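Local coordinates for protein putative oxidoreductase with NAD(P)-binding Rossmann-fold domain (Clostridium difficile, PDB 3UUW) that is probably an NAD(P)-dependent oxidoreductase of the Gfo/Idh/MocA family, whose substrate is not established, at residues A[175-189]-A[201-214]. Residues are numbered along the deposited sequence; the frame is centred on the assembly and turned at random.
Sequences ALWLANEDVEISGED and VSHKLKGKNFSINT
E188 and H203 sit opposite each other in the antiparallel hairpin of strands 184-192 and 198-206, at one edge of the chain's mixed C-terminal sheet. H203 NE2 donates to E188 OE1 (2.8 Å), which lies near the imidazole plane and is met on its anti side; carboxylate and ring stand almost perpendicular (85°). E188 CG, anti to the backbone N (chi1 172°), carries the acid out alongside the ring. Next on this face, I185 CG2 touches the ring edge at CD2 (4.0 Å), while CG1 packs on L205 CD2. S186 is an extra residue opposite K204, a beta bulge: its N makes a nearly straight bond to K204 O (2.7 Å), yet the buried G187 N finds no partner. Helix 160-179 lies across strands 198-206 and 211-217, A175 CB fitting against L205 CD1, I212 CG2 (3.8 Å) and T214 CG2. From the loop after the helix, E181 OE1 reaches the turn 207-210, lying over one face of the F210 ring, toward its rim, and taking a weak bond from N209 N (3.4 Å). Further out, helix 295-305 packs on I185, E188 and H203. On the other face, D189 and K206 form salt bridges with K206 and D189 of the second subunit, respectively. Y168 OH fixes the far side of the imidazole, hydrogen-bonding H203 ND1.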
loop_
_atom_site.group_PDB
_atom_site.type_symbol
_atom_site.label_atom_id
_atom_site.label_comp_id
_atom_site.label_asym_id
_atom_site.label_seq_id
_atom_site.Cartn_x
_atom_site.Cartn_y
_atom_site.Cartn_z
ATOM N N ALA A 175 -10.418 -21.627 -9.634
ATOM C CA ALA A 175 -11.102 -22.135 -8.454
ATOM C C ALA A 175 -10.991 -23.661 -8.346
ATOM O O ALA A 175 -10.658 -24.181 -7.286
ATOM C CB ALA A 175 -12.570 -21.704 -8.457
ATOM N N LEU A 176 -11.284 -24.362 -9.437
ATOM C CA LEU A 176 -11.306 -25.804 -9.423
ATOM C C LEU A 176 -9.881 -26.351 -9.246
ATOM O O LEU A 176 -9.683 -27.366 -8.571
ATOM C CB LEU A 176 -11.984 -26.356 -10.683
ATOM C CG LEU A 176 -13.481 -26.011 -10.867
ATOM C CD1 LEU A 176 -13.982 -26.628 -12.142
ATOM C CD2 LEU A 176 -14.309 -26.470 -9.688
ATOM N N TRP A 177 -8.895 -25.661 -9.829
ATOM C CA TRP A 177 -7.488 -26.052 -9.709
ATOM C C TRP A 177 -7.004 -25.883 -8.278
ATOM O O TRP A 177 -6.262 -26.724 -7.766
ATOM C CB TRP A 177 -6.657 -25.233 -10.704
ATOM C CG TRP A 177 -5.187 -25.298 -10.567
ATOM C CD1 TRP A 177 -4.361 -26.344 -10.875
ATOM C CD2 TRP A 177 -4.346 -24.220 -10.194
ATOM N NE1 TRP A 177 -3.054 -25.984 -10.679
ATOM C CE2 TRP A 177 -3.016 -24.681 -10.267
ATOM C CE3 TRP A 177 -4.588 -22.905 -9.813
ATOM C CZ2 TRP A 177 -1.932 -23.873 -9.948
ATOM C CZ3 TRP A 177 -3.510 -22.104 -9.488
ATOM C CH2 TRP A 177 -2.197 -22.603 -9.563
ATOM N N LEU A 178 -7.456 -24.815 -7.620
ATOM C CA LEU A 178 -7.137 -24.589 -6.202
ATOM C C LEU A 178 -7.916 -25.504 -5.264
ATOM O O LEU A 178 -7.392 -25.904 -4.213
ATOM C CB LEU A 178 -7.402 -23.137 -5.809
ATOM C CG LEU A 178 -6.437 -22.105 -6.355
ATOM C CD1 LEU A 178 -6.985 -20.682 -6.091
ATOM C CD2 LEU A 178 -5.006 -22.280 -5.777
ATOM N N ALA A 179 -9.154 -25.823 -5.608
ATOM C CA ALA A 179 -9.962 -26.682 -4.750
ATOM C C ALA A 179 -9.302 -28.043 -4.626
ATOM O O ALA A 179 -9.226 -28.592 -3.546
ATOM C CB ALA A 179 -11.371 -26.843 -5.294
ATOM N N ASN A 180 -8.836 -28.575 -5.753
ATOM C CA ASN A 180 -8.259 -29.911 -5.807
ATOM C C ASN A 180 -9.153 -30.948 -5.107
ATOM O O ASN A 180 -8.674 -31.936 -4.555
ATOM C CB ASN A 180 -6.847 -29.919 -5.220
ATOM C CG ASN A 180 -6.064 -31.154 -5.616
ATOM O OD1 ASN A 180 -6.187 -31.639 -6.746
ATOM N ND2 ASN A 180 -5.252 -31.670 -4.695
ATOM N N GLU A 181 -10.457 -30.698 -5.133
ATOM C CA GLU A 181 -11.458 -31.611 -4.574
ATOM C C GLU A 181 -12.757 -31.294 -5.279
ATOM O O GLU A 181 -12.880 -30.233 -5.890
ATOM C CB GLU A 181 -11.612 -31.453 -3.049
ATOM C CG GLU A 181 -12.200 -30.107 -2.556
ATOM C CD GLU A 181 -12.428 -30.072 -1.036
ATOM O OE1 GLU A 181 -12.678 -28.971 -0.469
ATOM O OE2 GLU A 181 -12.358 -31.149 -0.403
ATOM N N ASP A 182 -13.723 -32.205 -5.204
ATOM C CA ASP A 182 -15.010 -31.987 -5.840
ATOM C C ASP A 182 -15.729 -30.833 -5.152
ATOM O O ASP A 182 -15.645 -30.673 -3.934
ATOM C CB ASP A 182 -15.888 -33.239 -5.738
ATOM C CG ASP A 182 -15.309 -34.435 -6.483
ATOM O OD1 ASP A 182 -14.628 -34.234 -7.507
ATOM O OD2 ASP A 182 -15.558 -35.579 -6.049
ATOM N N VAL A 183 -16.442 -30.040 -5.933
ATOM C CA VAL A 183 -17.211 -28.938 -5.386
ATOM C C VAL A 183 -18.608 -28.911 -5.981
ATOM O O VAL A 183 -18.862 -29.485 -7.046
ATOM C CB VAL A 183 -16.501 -27.580 -5.616
ATOM C CG1 VAL A 183 -15.137 -27.566 -4.951
ATOM C CG2 VAL A 183 -16.391 -27.272 -7.103
ATOM N N GLU A 184 -19.521 -28.272 -5.261
ATOM C CA GLU A 184 -20.905 -28.123 -5.665
ATOM C C GLU A 184 -21.290 -26.657 -5.570
ATOM O O GLU A 184 -20.903 -25.993 -4.614
ATOM C CB GLU A 184 -21.808 -28.901 -4.703
ATOM C CG GLU A 184 -21.616 -30.418 -4.707
ATOM C CD GLU A 184 -22.334 -31.101 -5.860
ATOM O OE1 GLU A 184 -22.475 -30.488 -6.945
ATOM O OE2 GLU A 184 -22.768 -32.261 -5.681
ATOM N N ILE A 185 -22.083 -26.153 -6.519
ATOM C CA ILE A 185 -22.586 -24.771 -6.426
ATOM C C ILE A 185 -23.572 -24.634 -5.262
ATOM O O ILE A 185 -24.582 -25.348 -5.215
ATOM C CB ILE A 185 -23.285 -24.332 -7.719
ATOM C CG1 ILE A 185 -22.271 -24.221 -8.849
ATOM C CG2 ILE A 185 -23.983 -22.981 -7.536
ATOM C CD1 ILE A 185 -22.902 -23.930 -10.197
ATOM N N SER A 186 -23.273 -23.735 -4.323
ATOM C CA SER A 186 -24.131 -23.510 -3.150
ATOM C C SER A 186 -24.694 -22.091 -3.075
ATOM O O SER A 186 -25.398 -21.747 -2.111
ATOM C CB SER A 186 -23.361 -23.827 -1.861
ATOM O OG SER A 186 -22.243 -22.963 -1.723
ATOM N N GLY A 187 -24.411 -21.280 -4.093
ATOM C CA GLY A 187 -24.908 -19.917 -4.162
ATOM C C GLY A 187 -24.557 -19.352 -5.522
ATOM O O GLY A 187 -23.529 -19.741 -6.107
ATOM N N GLU A 188 -25.427 -18.471 -6.021
ATOM C CA GLU A 188 -25.267 -17.812 -7.323
ATOM C C GLU A 188 -25.944 -16.435 -7.361
ATOM O O GLU A 188 -27.083 -16.271 -6.881
ATOM C CB GLU A 188 -25.858 -18.675 -8.461
ATOM C CG GLU A 188 -25.906 -17.955 -9.817
ATOM C CD GLU A 188 -26.470 -18.805 -10.941
ATOM O OE1 GLU A 188 -25.729 -19.683 -11.436
ATOM O OE2 GLU A 188 -27.643 -18.564 -11.346
ATOM N N ASP A 189 -25.230 -15.460 -7.920
ATOM C CA ASP A 189 -25.809 -14.179 -8.313
ATOM C C ASP A 189 -25.557 -14.099 -9.814
ATOM O O ASP A 189 -24.446 -14.352 -10.274
ATOM C CB ASP A 189 -25.103 -12.981 -7.679
ATOM C CG ASP A 189 -25.175 -12.967 -6.168
ATOM O OD1 ASP A 189 -26.207 -13.370 -5.606
ATOM O OD2 ASP A 189 -24.174 -12.514 -5.554
ATOM N N VAL A 201 -21.570 -11.593 -12.005
ATOM C CA VAL A 201 -21.811 -12.992 -11.711
ATOM C C VAL A 201 -20.978 -13.378 -10.514
ATOM O O VAL A 201 -19.849 -12.921 -10.359
ATOM C CB VAL A 201 -21.489 -13.920 -12.912
ATOM C CG1 VAL A 201 -20.041 -13.810 -13.317
ATOM C CG2 VAL A 201 -21.837 -15.393 -12.600
ATOM N N SER A 202 -21.545 -14.230 -9.679
ATOM C CA SER A 202 -20.845 -14.746 -8.522
ATOM C C SER A 202 -21.373 -16.114 -8.161
ATOM O O SER A 202 -22.546 -16.418 -8.391
ATOM C CB SER A 202 -20.998 -13.796 -7.340
ATOM O OG SER A 202 -20.432 -14.366 -6.181
ATOM N N HIS A 203 -20.486 -16.938 -7.609
ATOM C CA HIS A 203 -20.835 -18.271 -7.137
ATOM C C HIS A 203 -20.129 -18.596 -5.858
ATOM O O HIS A 203 -19.075 -18.044 -5.553
ATOM C CB HIS A 203 -20.496 -19.328 -8.168
ATOM C CG HIS A 203 -21.382 -19.267 -9.360
ATOM N ND1 HIS A 203 -21.093 -18.494 -10.461
ATOM C CD2 HIS A 203 -22.594 -19.810 -9.583
ATOM C CE1 HIS A 203 -22.080 -18.601 -11.335
ATOM N NE2 HIS A 203 -23.015 -19.373 -10.815
ATOM N N LYS A 204 -20.752 -19.470 -5.094
ATOM C CA LYS A 204 -20.087 -20.096 -3.985
ATOM C C LYS A 204 -19.952 -21.567 -4.370
ATOM O O LYS A 204 -20.977 -22.260 -4.643
ATOM C CB LYS A 204 -20.867 -19.929 -2.697
ATOM C CG LYS A 204 -20.167 -20.553 -1.501
ATOM C CD LYS A 204 -20.979 -20.366 -0.223
ATOM C CE LYS A 204 -20.812 -18.987 0.361
ATOM N NZ LYS A 204 -19.434 -18.847 0.951
ATOM N N LEU A 205 -18.709 -22.058 -4.370
ATOM C CA LEU A 205 -18.380 -23.430 -4.697
ATOM C C LEU A 205 -17.971 -24.143 -3.411
ATOM O O LEU A 205 -16.918 -23.856 -2.823
ATOM C CB LEU A 205 -17.272 -23.507 -5.758
ATOM C CG LEU A 205 -17.533 -22.703 -7.038
ATOM C CD1 LEU A 205 -16.313 -22.818 -7.947
ATOM C CD2 LEU A 205 -18.817 -23.118 -7.770
ATOM N N LYS A 206 -18.815 -25.070 -2.975
ATOM C CA LYS A 206 -18.610 -25.759 -1.711
ATOM C C LYS A 206 -17.887 -27.098 -1.821
ATOM O O LYS A 206 -18.347 -27.999 -2.524
ATOM C CB LYS A 206 -19.969 -25.981 -1.045
ATOM C CG LYS A 206 -19.889 -26.569 0.360
ATOM C CD LYS A 206 -21.258 -26.760 0.967
ATOM C CE LYS A 206 -21.151 -27.193 2.429
ATOM N NZ LYS A 206 -20.366 -26.195 3.236
ATOM N N GLY A 207 -16.794 -27.242 -1.073
ATOM C CA GLY A 207 -16.053 -28.525 -0.971
ATOM C C GLY A 207 -16.191 -29.071 0.431
ATOM O O GLY A 207 -16.747 -28.408 1.296
ATOM N N LYS A 208 -15.678 -30.277 0.673
ATOM C CA LYS A 208 -15.726 -30.868 2.014
ATOM C C LYS A 208 -15.020 -30.019 3.056
ATOM O O LYS A 208 -15.493 -29.885 4.184
ATOM C CB LYS A 208 -15.048 -32.249 2.039
ATOM C CG LYS A 208 -15.925 -33.418 1.645
ATOM C CD LYS A 208 -15.169 -34.736 1.838
ATOM C CE LYS A 208 -16.080 -35.954 1.735
ATOM N NZ LYS A 208 -15.326 -37.220 2.018
ATOM N N ASN A 209 -13.882 -29.452 2.664
ATOM C CA ASN A 209 -12.982 -28.758 3.593
ATOM C C ASN A 209 -13.108 -27.238 3.604
ATOM O O ASN A 209 -12.782 -26.586 4.606
ATOM C CB ASN A 209 -11.538 -29.149 3.258
ATOM C CG ASN A 209 -11.302 -30.651 3.345
ATOM O OD1 ASN A 209 -11.686 -31.297 4.323
ATOM N ND2 ASN A 209 -10.661 -31.212 2.322
ATOM N N PHE A 210 -13.540 -26.667 2.490
ATOM C CA PHE A 210 -13.700 -25.221 2.390
ATOM C C PHE A 210 -14.497 -24.866 1.140
ATOM O O PHE A 210 -14.731 -25.718 0.272
ATOM C CB PHE A 210 -12.337 -24.504 2.379
ATOM C CG PHE A 210 -11.405 -24.951 1.269
ATOM C CD1 PHE A 210 -11.432 -24.322 0.029
ATOM C CD2 PHE A 210 -10.489 -25.969 1.480
ATOM C CE1 PHE A 210 -10.558 -24.713 -0.997
ATOM C CE2 PHE A 210 -9.614 -26.368 0.453
ATOM C CZ PHE A 210 -9.658 -25.736 -0.775
ATOM N N SER A 211 -14.890 -23.603 1.043
ATOM C CA SER A 211 -15.620 -23.109 -0.108
ATOM C C SER A 211 -14.804 -22.069 -0.859
ATOM O O SER A 211 -13.902 -21.441 -0.297
ATOM C CB SER A 211 -16.928 -22.446 0.326
ATOM O OG SER A 211 -17.772 -23.396 0.963
ATOM N N ILE A 212 -15.129 -21.907 -2.138
ATOM C CA ILE A 212 -14.511 -20.889 -2.957
ATOM C C ILE A 212 -15.597 -19.916 -3.364
ATOM O O ILE A 212 -16.683 -20.325 -3.784
ATOM C CB ILE A 212 -13.863 -21.437 -4.241
ATOM C CG1 ILE A 212 -12.815 -22.506 -3.926
ATOM C CG2 ILE A 212 -13.230 -20.287 -5.026
ATOM C CD1 ILE A 212 -13.381 -23.917 -3.798
ATOM N N ASN A 213 -15.314 -18.635 -3.199
ATOM C CA ASN A 213 -16.224 -17.589 -3.614
ATOM C C ASN A 213 -15.651 -16.897 -4.811
ATOM O O ASN A 213 -14.606 -16.257 -4.714
ATOM C CB ASN A 213 -16.427 -16.611 -2.469
ATOM C CG ASN A 213 -16.914 -17.306 -1.220
ATOM O OD1 ASN A 213 -18.054 -17.766 -1.176
ATOM N ND2 ASN A 213 -16.045 -17.438 -0.220
ATOM N N THR A 214 -16.366 -17.012 -5.935
ATOM C CA THR A 214 -15.937 -16.475 -7.220
ATOM C C THR A 214 -16.796 -15.314 -7.601
ATOM O O THR A 214 -17.989 -15.335 -7.359
ATOM C CB THR A 214 -16.043 -17.539 -8.335
ATOM O OG1 THR A 214 -17.393 -18.015 -8.456
ATOM C CG2 THR A 214 -15.123 -18.725 -8.028
HETATM O O HOH W 1 -15.349 -32.130 -1.862
HETATM O O HOH W 2 -21.932 -12.046 -4.255
#